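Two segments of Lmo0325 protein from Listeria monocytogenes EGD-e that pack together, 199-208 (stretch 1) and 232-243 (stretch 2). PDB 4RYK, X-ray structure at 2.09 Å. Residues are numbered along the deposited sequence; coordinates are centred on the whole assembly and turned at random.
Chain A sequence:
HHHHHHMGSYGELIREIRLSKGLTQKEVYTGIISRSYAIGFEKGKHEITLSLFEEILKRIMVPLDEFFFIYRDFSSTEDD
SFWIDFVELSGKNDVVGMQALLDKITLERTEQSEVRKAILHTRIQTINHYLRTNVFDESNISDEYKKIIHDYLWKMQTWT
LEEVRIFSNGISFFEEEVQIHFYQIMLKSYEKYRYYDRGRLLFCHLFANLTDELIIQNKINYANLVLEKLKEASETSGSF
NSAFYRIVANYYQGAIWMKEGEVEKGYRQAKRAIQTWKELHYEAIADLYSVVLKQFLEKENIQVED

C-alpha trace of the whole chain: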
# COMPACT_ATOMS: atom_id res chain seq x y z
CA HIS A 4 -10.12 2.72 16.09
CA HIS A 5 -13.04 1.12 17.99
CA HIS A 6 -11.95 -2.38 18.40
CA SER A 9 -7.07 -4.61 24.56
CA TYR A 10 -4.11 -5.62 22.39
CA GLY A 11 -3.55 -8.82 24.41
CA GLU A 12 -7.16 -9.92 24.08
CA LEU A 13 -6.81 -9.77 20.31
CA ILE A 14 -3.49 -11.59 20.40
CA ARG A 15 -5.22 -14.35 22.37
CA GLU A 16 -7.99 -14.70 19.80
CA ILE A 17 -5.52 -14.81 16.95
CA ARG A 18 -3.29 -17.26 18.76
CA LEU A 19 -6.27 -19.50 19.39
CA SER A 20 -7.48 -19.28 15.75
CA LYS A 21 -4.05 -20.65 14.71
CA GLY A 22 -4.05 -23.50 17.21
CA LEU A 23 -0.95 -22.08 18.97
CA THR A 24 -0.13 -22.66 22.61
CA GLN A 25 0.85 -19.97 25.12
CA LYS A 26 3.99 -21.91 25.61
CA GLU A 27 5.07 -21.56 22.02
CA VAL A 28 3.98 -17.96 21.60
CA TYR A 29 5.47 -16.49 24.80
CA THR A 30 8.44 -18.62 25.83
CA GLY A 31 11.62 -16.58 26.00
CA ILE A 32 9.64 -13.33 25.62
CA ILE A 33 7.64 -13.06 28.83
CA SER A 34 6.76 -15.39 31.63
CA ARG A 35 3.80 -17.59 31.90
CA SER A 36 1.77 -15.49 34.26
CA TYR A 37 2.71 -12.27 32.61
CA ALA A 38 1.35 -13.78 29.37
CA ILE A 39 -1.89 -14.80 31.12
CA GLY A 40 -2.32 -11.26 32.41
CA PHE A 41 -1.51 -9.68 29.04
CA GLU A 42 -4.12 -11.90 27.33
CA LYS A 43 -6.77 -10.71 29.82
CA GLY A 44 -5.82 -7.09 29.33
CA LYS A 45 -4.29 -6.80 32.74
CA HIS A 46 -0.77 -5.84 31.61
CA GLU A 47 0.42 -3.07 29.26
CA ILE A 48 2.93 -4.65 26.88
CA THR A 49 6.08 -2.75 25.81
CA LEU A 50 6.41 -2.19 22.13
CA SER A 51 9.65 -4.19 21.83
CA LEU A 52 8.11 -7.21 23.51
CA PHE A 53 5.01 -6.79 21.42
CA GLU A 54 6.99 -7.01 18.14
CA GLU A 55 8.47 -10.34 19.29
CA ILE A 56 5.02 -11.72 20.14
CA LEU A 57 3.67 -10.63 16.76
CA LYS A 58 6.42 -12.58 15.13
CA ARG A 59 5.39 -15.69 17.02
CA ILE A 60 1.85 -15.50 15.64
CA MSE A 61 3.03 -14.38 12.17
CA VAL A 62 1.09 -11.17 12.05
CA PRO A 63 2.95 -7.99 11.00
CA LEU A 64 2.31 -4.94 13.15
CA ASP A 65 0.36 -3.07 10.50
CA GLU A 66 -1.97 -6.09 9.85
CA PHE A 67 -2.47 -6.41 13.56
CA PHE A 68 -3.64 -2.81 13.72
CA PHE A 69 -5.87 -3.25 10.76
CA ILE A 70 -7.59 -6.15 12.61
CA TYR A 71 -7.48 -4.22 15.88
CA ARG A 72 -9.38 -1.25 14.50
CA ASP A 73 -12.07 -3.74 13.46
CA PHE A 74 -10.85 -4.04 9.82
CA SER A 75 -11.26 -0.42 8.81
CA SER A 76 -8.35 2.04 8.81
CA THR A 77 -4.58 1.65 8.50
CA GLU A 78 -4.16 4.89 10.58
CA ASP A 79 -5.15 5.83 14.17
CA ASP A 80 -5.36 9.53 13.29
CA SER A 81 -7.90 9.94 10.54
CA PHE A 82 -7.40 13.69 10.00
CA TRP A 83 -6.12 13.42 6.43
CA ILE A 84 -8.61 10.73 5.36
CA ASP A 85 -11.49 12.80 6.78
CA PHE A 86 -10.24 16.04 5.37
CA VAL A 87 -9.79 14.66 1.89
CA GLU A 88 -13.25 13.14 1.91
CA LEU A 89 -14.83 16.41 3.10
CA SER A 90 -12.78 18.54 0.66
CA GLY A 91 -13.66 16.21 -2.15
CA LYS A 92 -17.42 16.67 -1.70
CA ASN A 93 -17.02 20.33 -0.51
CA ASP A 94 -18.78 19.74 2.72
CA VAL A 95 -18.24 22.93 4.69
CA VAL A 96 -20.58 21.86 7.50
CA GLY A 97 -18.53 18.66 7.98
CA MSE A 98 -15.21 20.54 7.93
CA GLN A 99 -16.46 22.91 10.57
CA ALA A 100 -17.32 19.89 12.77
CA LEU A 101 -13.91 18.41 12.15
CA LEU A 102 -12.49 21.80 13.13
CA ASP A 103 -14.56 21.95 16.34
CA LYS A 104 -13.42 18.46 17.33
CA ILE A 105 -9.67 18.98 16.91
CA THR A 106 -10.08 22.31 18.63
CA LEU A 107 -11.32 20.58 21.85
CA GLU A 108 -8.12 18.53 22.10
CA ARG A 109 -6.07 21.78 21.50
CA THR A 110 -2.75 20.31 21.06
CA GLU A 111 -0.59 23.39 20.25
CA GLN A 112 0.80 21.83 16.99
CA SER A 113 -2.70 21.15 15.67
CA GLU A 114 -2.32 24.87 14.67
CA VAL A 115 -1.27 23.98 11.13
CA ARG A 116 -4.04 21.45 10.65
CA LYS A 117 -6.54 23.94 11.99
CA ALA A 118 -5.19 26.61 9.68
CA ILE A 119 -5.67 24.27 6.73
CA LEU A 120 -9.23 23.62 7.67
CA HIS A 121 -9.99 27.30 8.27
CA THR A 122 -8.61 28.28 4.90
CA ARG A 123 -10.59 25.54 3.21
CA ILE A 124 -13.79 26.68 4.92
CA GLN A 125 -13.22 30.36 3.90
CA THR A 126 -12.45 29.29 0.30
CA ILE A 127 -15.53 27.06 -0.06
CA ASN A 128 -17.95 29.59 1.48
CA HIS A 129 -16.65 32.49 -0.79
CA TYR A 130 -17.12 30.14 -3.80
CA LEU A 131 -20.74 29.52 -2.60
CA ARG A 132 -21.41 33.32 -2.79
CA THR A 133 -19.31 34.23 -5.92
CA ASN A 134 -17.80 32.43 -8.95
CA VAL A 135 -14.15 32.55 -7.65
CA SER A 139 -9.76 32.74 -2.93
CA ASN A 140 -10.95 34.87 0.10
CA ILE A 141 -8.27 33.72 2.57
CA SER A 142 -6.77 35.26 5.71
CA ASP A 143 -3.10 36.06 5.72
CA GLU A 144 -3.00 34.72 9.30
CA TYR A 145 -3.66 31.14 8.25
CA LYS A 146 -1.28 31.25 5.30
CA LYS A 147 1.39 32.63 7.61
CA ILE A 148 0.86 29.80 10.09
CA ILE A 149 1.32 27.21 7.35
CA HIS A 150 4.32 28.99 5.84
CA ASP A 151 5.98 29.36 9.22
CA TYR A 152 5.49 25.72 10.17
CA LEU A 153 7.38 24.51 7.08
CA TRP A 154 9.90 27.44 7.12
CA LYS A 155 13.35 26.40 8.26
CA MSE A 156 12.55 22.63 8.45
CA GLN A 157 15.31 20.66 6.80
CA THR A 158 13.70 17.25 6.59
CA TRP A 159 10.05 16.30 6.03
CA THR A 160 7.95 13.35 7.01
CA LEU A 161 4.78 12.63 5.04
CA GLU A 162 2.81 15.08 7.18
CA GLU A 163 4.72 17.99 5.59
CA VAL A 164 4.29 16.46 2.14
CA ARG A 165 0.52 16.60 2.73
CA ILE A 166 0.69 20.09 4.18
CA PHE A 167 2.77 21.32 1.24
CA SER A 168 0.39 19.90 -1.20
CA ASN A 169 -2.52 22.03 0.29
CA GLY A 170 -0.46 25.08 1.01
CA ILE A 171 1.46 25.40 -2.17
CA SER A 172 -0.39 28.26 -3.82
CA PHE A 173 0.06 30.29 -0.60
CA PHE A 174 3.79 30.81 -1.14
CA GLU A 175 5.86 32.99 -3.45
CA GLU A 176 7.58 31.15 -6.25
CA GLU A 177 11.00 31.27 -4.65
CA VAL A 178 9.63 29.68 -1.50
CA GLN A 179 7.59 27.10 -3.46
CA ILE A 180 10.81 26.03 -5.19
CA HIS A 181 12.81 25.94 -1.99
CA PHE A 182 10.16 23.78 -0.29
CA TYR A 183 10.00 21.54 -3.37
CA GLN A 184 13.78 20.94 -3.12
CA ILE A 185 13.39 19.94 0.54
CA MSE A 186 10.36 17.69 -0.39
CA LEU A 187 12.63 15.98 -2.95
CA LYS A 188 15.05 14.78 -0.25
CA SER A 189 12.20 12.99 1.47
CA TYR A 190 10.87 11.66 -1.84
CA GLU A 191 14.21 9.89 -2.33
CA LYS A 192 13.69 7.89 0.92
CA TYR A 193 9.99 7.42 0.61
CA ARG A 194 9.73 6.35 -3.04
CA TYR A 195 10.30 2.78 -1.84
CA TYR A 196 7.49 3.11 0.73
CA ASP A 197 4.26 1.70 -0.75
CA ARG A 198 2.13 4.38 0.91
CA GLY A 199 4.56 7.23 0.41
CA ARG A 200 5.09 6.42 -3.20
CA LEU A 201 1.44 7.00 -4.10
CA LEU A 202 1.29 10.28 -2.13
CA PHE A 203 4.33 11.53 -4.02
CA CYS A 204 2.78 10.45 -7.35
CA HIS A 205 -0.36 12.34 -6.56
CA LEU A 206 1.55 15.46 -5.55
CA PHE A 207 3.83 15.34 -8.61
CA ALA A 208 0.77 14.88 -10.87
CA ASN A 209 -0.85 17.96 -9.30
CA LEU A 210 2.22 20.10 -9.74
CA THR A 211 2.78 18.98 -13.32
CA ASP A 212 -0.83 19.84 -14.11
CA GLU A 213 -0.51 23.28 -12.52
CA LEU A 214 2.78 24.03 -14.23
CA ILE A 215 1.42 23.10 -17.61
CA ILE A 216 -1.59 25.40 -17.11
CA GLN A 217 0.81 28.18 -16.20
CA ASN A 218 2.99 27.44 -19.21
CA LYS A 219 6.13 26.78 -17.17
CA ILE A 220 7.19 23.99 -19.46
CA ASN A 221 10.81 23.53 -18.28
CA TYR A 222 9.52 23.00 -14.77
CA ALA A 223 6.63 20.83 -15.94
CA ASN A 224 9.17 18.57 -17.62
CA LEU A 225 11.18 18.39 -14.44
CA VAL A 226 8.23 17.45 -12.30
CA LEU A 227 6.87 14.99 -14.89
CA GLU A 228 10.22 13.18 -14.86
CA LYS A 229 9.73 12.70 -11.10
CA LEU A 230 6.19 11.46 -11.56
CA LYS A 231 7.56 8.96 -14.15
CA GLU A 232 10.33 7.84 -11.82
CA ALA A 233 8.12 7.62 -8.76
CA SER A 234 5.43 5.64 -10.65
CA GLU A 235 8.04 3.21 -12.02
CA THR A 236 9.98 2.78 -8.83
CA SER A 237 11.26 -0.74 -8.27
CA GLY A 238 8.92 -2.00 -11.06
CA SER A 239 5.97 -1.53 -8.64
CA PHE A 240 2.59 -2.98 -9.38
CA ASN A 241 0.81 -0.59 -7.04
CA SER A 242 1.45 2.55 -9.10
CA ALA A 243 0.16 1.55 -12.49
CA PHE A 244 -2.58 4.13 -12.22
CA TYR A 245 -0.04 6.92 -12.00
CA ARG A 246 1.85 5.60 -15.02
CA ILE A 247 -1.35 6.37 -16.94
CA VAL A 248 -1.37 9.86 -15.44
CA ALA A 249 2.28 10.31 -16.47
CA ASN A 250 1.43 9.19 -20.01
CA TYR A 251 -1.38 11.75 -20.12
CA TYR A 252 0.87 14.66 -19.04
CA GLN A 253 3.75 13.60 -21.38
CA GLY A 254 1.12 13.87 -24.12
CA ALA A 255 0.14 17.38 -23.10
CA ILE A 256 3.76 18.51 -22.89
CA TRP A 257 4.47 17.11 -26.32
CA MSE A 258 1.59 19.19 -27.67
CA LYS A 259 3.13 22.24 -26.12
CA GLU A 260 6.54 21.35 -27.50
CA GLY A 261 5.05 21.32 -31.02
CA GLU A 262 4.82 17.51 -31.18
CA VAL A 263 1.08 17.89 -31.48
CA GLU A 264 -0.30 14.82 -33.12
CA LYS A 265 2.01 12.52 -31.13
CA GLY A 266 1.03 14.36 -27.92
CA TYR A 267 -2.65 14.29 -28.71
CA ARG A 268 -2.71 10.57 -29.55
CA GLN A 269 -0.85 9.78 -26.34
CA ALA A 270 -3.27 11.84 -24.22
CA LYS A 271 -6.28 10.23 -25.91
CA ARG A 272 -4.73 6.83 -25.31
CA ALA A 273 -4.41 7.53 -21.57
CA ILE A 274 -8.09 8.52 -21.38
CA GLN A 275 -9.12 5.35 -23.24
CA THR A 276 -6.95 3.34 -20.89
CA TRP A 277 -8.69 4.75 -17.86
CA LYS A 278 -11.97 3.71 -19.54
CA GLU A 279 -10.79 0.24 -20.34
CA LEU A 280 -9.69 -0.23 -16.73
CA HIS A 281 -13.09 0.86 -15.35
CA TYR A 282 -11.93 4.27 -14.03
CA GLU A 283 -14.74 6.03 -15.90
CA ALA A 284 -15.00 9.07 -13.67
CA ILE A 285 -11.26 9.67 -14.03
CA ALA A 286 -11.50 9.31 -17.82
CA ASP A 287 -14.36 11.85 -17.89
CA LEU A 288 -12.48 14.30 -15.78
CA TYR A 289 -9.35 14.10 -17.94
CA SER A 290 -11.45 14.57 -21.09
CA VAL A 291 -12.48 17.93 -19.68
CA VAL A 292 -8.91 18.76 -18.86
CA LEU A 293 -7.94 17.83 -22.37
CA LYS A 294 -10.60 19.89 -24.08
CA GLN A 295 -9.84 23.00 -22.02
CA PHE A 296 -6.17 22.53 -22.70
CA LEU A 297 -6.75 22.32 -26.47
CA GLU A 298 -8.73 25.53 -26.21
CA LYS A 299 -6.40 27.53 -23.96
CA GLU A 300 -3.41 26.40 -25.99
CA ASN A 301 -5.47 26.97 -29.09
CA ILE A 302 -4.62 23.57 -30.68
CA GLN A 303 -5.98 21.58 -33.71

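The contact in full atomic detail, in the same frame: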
# COMPACT_ATOMS: atom_id res chain seq x y z
N GLY A 199 3.98 5.95 0.68
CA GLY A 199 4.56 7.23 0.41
C GLY A 199 4.66 7.41 -1.06
O GLY A 199 4.46 8.48 -1.58
N ARG A 200 4.97 6.34 -1.76
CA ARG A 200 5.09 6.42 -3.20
C ARG A 200 3.83 6.98 -3.87
O ARG A 200 3.90 7.84 -4.74
CB ARG A 200 5.49 5.07 -3.75
CG ARG A 200 5.36 4.93 -5.25
CD ARG A 200 6.07 3.69 -5.71
NE ARG A 200 5.47 2.48 -5.19
CZ ARG A 200 6.07 1.62 -4.40
NH1 ARG A 200 7.26 1.87 -3.96
NH2 ARG A 200 5.44 0.53 -4.00
N LEU A 201 2.67 6.54 -3.46
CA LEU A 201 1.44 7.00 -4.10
C LEU A 201 1.12 8.46 -3.74
O LEU A 201 0.62 9.21 -4.55
CB LEU A 201 0.25 6.12 -3.68
CG LEU A 201 0.36 4.61 -4.04
CD1 LEU A 201 -0.86 3.80 -3.54
CD2 LEU A 201 0.52 4.42 -5.54
N LEU A 202 1.41 8.85 -2.51
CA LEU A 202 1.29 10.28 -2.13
C LEU A 202 2.22 11.15 -2.94
O LEU A 202 1.81 12.18 -3.45
CB LEU A 202 1.65 10.40 -0.69
CG LEU A 202 1.51 11.81 -0.12
CD1 LEU A 202 0.05 12.23 -0.06
CD2 LEU A 202 2.15 11.84 1.28
N PHE A 203 3.48 10.74 -3.15
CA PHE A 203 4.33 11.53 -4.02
C PHE A 203 3.81 11.58 -5.46
O PHE A 203 3.85 12.64 -6.07
CB PHE A 203 5.77 11.09 -3.93
CG PHE A 203 6.44 11.56 -2.67
CD1 PHE A 203 6.93 12.84 -2.59
CD2 PHE A 203 6.58 10.75 -1.61
CE1 PHE A 203 7.54 13.29 -1.44
CE2 PHE A 203 7.18 11.19 -0.46
CZ PHE A 203 7.66 12.45 -0.37
N CYS A 204 3.33 10.45 -6.00
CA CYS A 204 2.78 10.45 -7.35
C CYS A 204 1.67 11.45 -7.51
O CYS A 204 1.66 12.23 -8.45
CB CYS A 204 2.24 9.08 -7.75
SG CYS A 204 3.54 7.85 -8.10
N HIS A 205 0.74 11.42 -6.58
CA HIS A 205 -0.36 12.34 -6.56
C HIS A 205 0.12 13.80 -6.52
O HIS A 205 -0.40 14.66 -7.22
CB HIS A 205 -1.18 12.03 -5.33
CG HIS A 205 -2.31 12.96 -5.13
ND1 HIS A 205 -3.47 12.88 -5.86
CD2 HIS A 205 -2.46 14.03 -4.31
CE1 HIS A 205 -4.30 13.84 -5.49
NE2 HIS A 205 -3.70 14.55 -4.54
N LEU A 206 1.07 14.10 -5.65
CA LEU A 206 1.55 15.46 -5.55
C LEU A 206 2.24 15.86 -6.86
O LEU A 206 2.02 16.95 -7.37
CB LEU A 206 2.56 15.56 -4.42
CG LEU A 206 3.33 16.89 -4.36
CD1 LEU A 206 2.33 18.04 -4.25
CD2 LEU A 206 4.28 16.93 -3.20
N PHE A 207 3.09 15.00 -7.40
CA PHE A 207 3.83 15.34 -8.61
C PHE A 207 2.88 15.52 -9.79
O PHE A 207 3.12 16.37 -10.67
CB PHE A 207 4.84 14.28 -9.00
CG PHE A 207 6.06 14.18 -8.10
CD1 PHE A 207 6.72 15.30 -7.66
CD2 PHE A 207 6.55 12.95 -7.74
CE1 PHE A 207 7.84 15.20 -6.87
CE2 PHE A 207 7.66 12.83 -6.96
CZ PHE A 207 8.31 13.98 -6.51
N ALA A 208 1.82 14.71 -9.85
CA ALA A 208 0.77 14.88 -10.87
C ALA A 208 0.12 16.25 -10.77
O ALA A 208 -0.01 16.94 -11.77
CB ALA A 208 -0.30 13.84 -10.70
N GLU A 232 9.46 8.62 -12.68
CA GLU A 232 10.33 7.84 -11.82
C GLU A 232 9.60 7.24 -10.63
O GLU A 232 9.73 6.04 -10.31
CB GLU A 232 11.47 8.71 -11.34
CG GLU A 232 12.49 7.97 -10.51
CD GLU A 232 13.52 8.93 -9.91
OE1 GLU A 232 13.26 9.58 -8.89
OE2 GLU A 232 14.58 9.03 -10.49
N ALA A 233 8.84 8.07 -9.96
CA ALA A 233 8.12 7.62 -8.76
C ALA A 233 7.16 6.48 -9.12
O ALA A 233 7.11 5.48 -8.43
CB ALA A 233 7.35 8.78 -8.15
N SER A 234 6.43 6.62 -10.23
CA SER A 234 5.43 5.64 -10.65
C SER A 234 6.05 4.32 -11.16
O SER A 234 5.37 3.30 -11.24
CB SER A 234 4.49 6.25 -11.68
OG SER A 234 5.16 6.54 -12.87
N GLU A 235 7.34 4.35 -11.48
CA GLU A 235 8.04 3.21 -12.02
C GLU A 235 9.02 2.64 -11.05
O GLU A 235 9.71 1.70 -11.37
CB GLU A 235 8.77 3.60 -13.29
CG GLU A 235 7.80 3.85 -14.43
CD GLU A 235 8.47 4.44 -15.65
OE1 GLU A 235 9.67 4.23 -15.80
OE2 GLU A 235 7.80 5.10 -16.47
N THR A 236 9.02 3.14 -9.84
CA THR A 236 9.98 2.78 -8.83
C THR A 236 9.89 1.31 -8.49
O THR A 236 8.81 0.78 -8.23
CB THR A 236 9.81 3.64 -7.55
OG1 THR A 236 10.33 4.95 -7.80
CG2 THR A 236 10.61 3.04 -6.43
N SER A 237 11.05 0.68 -8.55
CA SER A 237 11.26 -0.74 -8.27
C SER A 237 10.28 -1.68 -8.98
O SER A 237 9.92 -2.76 -8.44
CB SER A 237 11.23 -0.93 -6.76
OG SER A 237 9.92 -1.22 -6.35
N GLY A 238 9.86 -1.26 -10.18
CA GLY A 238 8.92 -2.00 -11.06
C GLY A 238 7.54 -2.20 -10.44
O GLY A 238 6.77 -3.04 -10.89
N SER A 239 7.20 -1.38 -9.44
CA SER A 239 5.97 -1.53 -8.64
C SER A 239 4.66 -1.74 -9.40
O SER A 239 4.23 -0.89 -10.30
CB SER A 239 5.76 -0.27 -7.75
OG SER A 239 6.79 -0.18 -6.79
N PHE A 240 3.96 -2.78 -8.92
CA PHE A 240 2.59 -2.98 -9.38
C PHE A 240 1.63 -1.93 -8.85
O PHE A 240 0.71 -1.56 -9.59
CB PHE A 240 2.05 -4.38 -9.11
CG PHE A 240 2.82 -5.47 -9.82
CD1 PHE A 240 3.63 -5.20 -10.91
CD2 PHE A 240 2.75 -6.76 -9.37
CE1 PHE A 240 4.34 -6.18 -11.54
CE2 PHE A 240 3.46 -7.77 -10.02
CZ PHE A 240 4.28 -7.47 -11.08
N ASN A 241 1.86 -1.37 -7.66
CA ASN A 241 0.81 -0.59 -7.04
C ASN A 241 0.64 0.78 -7.63
O ASN A 241 -0.27 1.48 -7.22
CB ASN A 241 0.97 -0.51 -5.51
CG ASN A 241 1.95 0.61 -5.04
OD1 ASN A 241 2.84 1.05 -5.77
ND2 ASN A 241 1.77 1.05 -3.79
N SER A 242 1.46 1.17 -8.61
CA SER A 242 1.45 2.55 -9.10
C SER A 242 1.16 2.63 -10.56
O SER A 242 1.36 3.68 -11.20
CB SER A 242 2.78 3.23 -8.74
OG SER A 242 3.85 2.45 -9.20
N ALA A 243 0.60 1.56 -11.10
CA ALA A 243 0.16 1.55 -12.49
C ALA A 243 -0.75 2.70 -12.83
O ALA A 243 -0.61 3.31 -13.88
CB ALA A 243 -0.52 0.24 -12.80

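The contact is anchored by Arg-200, which reaches from the helix of stretch 1 into the loop of stretch 2 and donates two hydrogen bonds to a single acceptor. Arg-200 NE lies 3.0 Å from Asn-241 OD1, and Arg-200 NH2 lies 3.2 Å from the same Asn-241 OD1, so the carbonyl oxygen sits at the edge of the guanidinium, near its plane, where the N-H groups point. Arginine suits this place because its chain, t at chi1 and chi2 and p at chi3, is long enough to span the gap and still present two donors side by side. Asn-241, with chi1 p, supplies a compact neutral acceptor.

Over one face of the guanidinium lies Ser-239, its OG 3.1 Å from Arg-200 CZ. This is packing rather than hydrogen bonding with the arginine; the hydroxyl instead donates to its own loop, Ser-239 OG to Thr-236 O at 2.7 Å. Small hydroxyl side chains suit this segment because each can reach a nearby backbone carbonyl without adding bulk: Ser-242 OG donates to Ser-234 O at 2.7 Å and Thr-236 OG1 to Glu-232 O at 2.8 Å, tying it to the helical residues before it. Gly-238 has positive phi, a conformation that favours glycine.

The aliphatic part of Arg-200 is also used, its CD lying 3.4 Å from Ala-233 O. One turn along the helix, Cys-204 SG packs 3.9 Å from Ala-233 CB; the short side chains let the backbones come close, with Cys-204 CA 6.2 Å from Ala-233 CA. Phe-207 extends this apolar patch, its CE2 4.2 Å from Ala-233 CB, which meets the ring at its edge; the buried aromatic side chain, pointing toward stretch 2 with chi1 m, is long enough to carry that edge to the small methyl. At the other flank, Leu-201 CD2 approaches Asn-241 O at 3.5 Å and Ser-242 CB at 4.1 Å. Its CA-to-CB bond points sideways but the end of the side chain comes nearer, so the branched leucine, m at chi1 and t at chi2, brings its methyl groups to the partner. Together the two stretches bury 416 Å², with Arg-200 contributing the largest share.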